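Local structure of erythromycin dehydratase (Saccharopolyspora erythraea, 3EL6) at residues A[80-84]-A[224-230]. The protein probably catalyses the dehydration of a beta-hydroxyacyl intermediate during erythromycin polyketide assembly, as the dehydratase domain of a modular synthase. Sequence-based numbering, arbitrary orientation.
Sequences SVLVD and AFHPVLL
Val81 and Pro227 bring the backbones closest, their CA atoms 5.0 Å apart, where helix 79-93 meets the start of helix 227-235; Asp84 lies beside the loop that leads into that second helix. The loop is gripped through one oxygen: OD1 of Asp84 accepts a nearly straight bond from Phe225 N (2.8 Å, 166°), on the anti side and 29° out of the carboxylate plane, and a weak, bent one from Ala224 N. With CG anti to the backbone N (chi1 163°), the carboxylate reaches this loop, while OD2 bonds His37 NE2. Each helix belongs to a different half of the double hotdog fold, and the contact joins the halves near the centre of the chain. One turn back, Ser80 OG donates to Pro227 O (2.7 Å); OG, folded between its own backbone N and carbonyl carbon, meets that oxygen from outside the carbonyl plane. Two apolar contacts accompany these bonds: Val81 CG2 lies 3.7 Å from Pro227 CB, and the side chains of Leu230 and Val83 cross at about a right angle, with Leu230 CD2 3.7 Å from Val83 CG1 and Trp254 touching both residues. His226, the N-cap, accepts from Val228 N through ND1 in its ring plane (3.1 Å).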
loop_
_atom_site.group_PDB
_atom_site.type_symbol
_atom_site.label_atom_id
_atom_site.label_comp_id
_atom_site.label_asym_id
_atom_site.label_seq_id
_atom_site.Cartn_x
_atom_site.Cartn_y
_atom_site.Cartn_z
ATOM N N SER A 80 -19.256 13.675 -4.069
ATOM C CA SER A 80 -19.431 12.655 -5.087
ATOM C C SER A 80 -18.115 12.257 -5.730
ATOM O O SER A 80 -17.997 11.169 -6.249
ATOM C CB SER A 80 -20.366 13.175 -6.206
ATOM O OG SER A 80 -19.783 14.350 -6.737
ATOM N N VAL A 81 -17.112 13.129 -5.698
ATOM C CA VAL A 81 -15.795 12.739 -6.195
ATOM C C VAL A 81 -15.243 11.557 -5.345
ATOM O O VAL A 81 -14.606 10.615 -5.885
ATOM C CB VAL A 81 -14.819 13.970 -6.151
ATOM C CG1 VAL A 81 -13.330 13.551 -6.376
ATOM C CG2 VAL A 81 -15.291 14.956 -7.261
ATOM N N LEU A 82 -15.398 11.678 -4.048
ATOM C CA LEU A 82 -14.888 10.631 -3.137
ATOM C C LEU A 82 -15.725 9.387 -3.297
ATOM O O LEU A 82 -15.209 8.283 -3.176
ATOM C CB LEU A 82 -14.911 11.118 -1.689
ATOM C CG LEU A 82 -14.057 12.388 -1.478
ATOM C CD1 LEU A 82 -13.885 12.708 0.066
ATOM C CD2 LEU A 82 -12.712 12.353 -2.241
ATOM N N VAL A 83 -17.035 9.529 -3.541
ATOM C CA VAL A 83 -17.892 8.333 -3.709
ATOM C C VAL A 83 -17.487 7.594 -5.002
ATOM O O VAL A 83 -17.329 6.362 -5.045
ATOM C CB VAL A 83 -19.405 8.729 -3.753
ATOM C CG1 VAL A 83 -20.350 7.523 -4.208
ATOM C CG2 VAL A 83 -19.820 9.336 -2.414
ATOM N N ASP A 84 -17.283 8.334 -6.085
ATOM C CA ASP A 84 -16.900 7.685 -7.358
ATOM C C ASP A 84 -15.535 7.024 -7.197
ATOM O O ASP A 84 -15.319 5.903 -7.606
ATOM C CB ASP A 84 -16.867 8.760 -8.506
ATOM C CG ASP A 84 -16.082 8.262 -9.718
ATOM O OD1 ASP A 84 -16.491 7.240 -10.347
ATOM O OD2 ASP A 84 -15.001 8.837 -9.992
ATOM N N ALA A 224 -16.129 5.559 -12.552
ATOM C CA ALA A 224 -17.051 4.471 -12.219
ATOM C C ALA A 224 -18.435 5.023 -12.396
ATOM O O ALA A 224 -19.241 4.422 -13.087
ATOM C CB ALA A 224 -16.846 3.981 -10.774
ATOM N N PHE A 225 -18.691 6.190 -11.812
ATOM C CA PHE A 225 -19.924 6.987 -12.050
ATOM C C PHE A 225 -19.424 8.446 -12.068
ATOM O O PHE A 225 -19.059 8.992 -11.031
ATOM C CB PHE A 225 -20.913 6.846 -10.885
ATOM C CG PHE A 225 -22.340 7.354 -11.198
ATOM C CD1 PHE A 225 -23.428 6.485 -11.100
ATOM C CD2 PHE A 225 -22.575 8.690 -11.565
ATOM C CE1 PHE A 225 -24.755 6.935 -11.375
ATOM C CE2 PHE A 225 -23.878 9.168 -11.825
ATOM C CZ PHE A 225 -24.969 8.297 -11.757
ATOM N N HIS A 226 -19.395 9.069 -13.236
ATOM C CA HIS A 226 -18.874 10.457 -13.338
ATOM C C HIS A 226 -19.294 11.339 -12.192
ATOM O O HIS A 226 -20.500 11.520 -11.923
ATOM C CB HIS A 226 -19.350 11.099 -14.687
ATOM C CG HIS A 226 -18.539 12.302 -15.066
ATOM N ND1 HIS A 226 -18.488 13.421 -14.291
ATOM C CD2 HIS A 226 -17.656 12.501 -16.086
ATOM C CE1 HIS A 226 -17.656 14.300 -14.834
ATOM N NE2 HIS A 226 -17.142 13.761 -15.933
ATOM N N PRO A 227 -18.333 11.940 -11.457
ATOM C CA PRO A 227 -18.691 12.608 -10.229
ATOM C C PRO A 227 -19.502 13.888 -10.395
ATOM O O PRO A 227 -20.253 14.301 -9.441
ATOM C CB PRO A 227 -17.325 12.864 -9.557
ATOM C CG PRO A 227 -16.391 12.879 -10.665
ATOM C CD PRO A 227 -16.869 11.958 -11.699
ATOM N N VAL A 228 -19.394 14.516 -11.583
ATOM C CA VAL A 228 -20.304 15.631 -11.791
ATOM C C VAL A 228 -21.747 15.100 -11.953
ATOM O O VAL A 228 -22.683 15.628 -11.339
ATOM C CB VAL A 228 -19.859 16.536 -12.927
ATOM C CG1 VAL A 228 -20.830 17.744 -13.102
ATOM C CG2 VAL A 228 -18.449 17.084 -12.548
ATOM N N LEU A 229 -21.893 14.076 -12.770
ATOM C CA LEU A 229 -23.217 13.446 -12.956
ATOM C C LEU A 229 -23.746 12.967 -11.605
ATOM O O LEU A 229 -24.903 13.191 -11.253
ATOM C CB LEU A 229 -23.129 12.340 -13.980
ATOM C CG LEU A 229 -24.495 11.703 -14.378
ATOM C CD1 LEU A 229 -25.322 12.758 -15.166
ATOM C CD2 LEU A 229 -24.356 10.439 -15.258
ATOM N N LEU A 230 -22.882 12.342 -10.790
ATOM C CA LEU A 230 -23.357 11.814 -9.479
ATOM C C LEU A 230 -23.719 12.915 -8.520
ATOM O O LEU A 230 -24.680 12.809 -7.727
ATOM C CB LEU A 230 -22.215 10.992 -8.868
ATOM C CG LEU A 230 -22.581 10.277 -7.557
ATOM C CD1 LEU A 230 -23.670 9.316 -7.917
ATOM C CD2 LEU A 230 -21.300 9.506 -7.217
#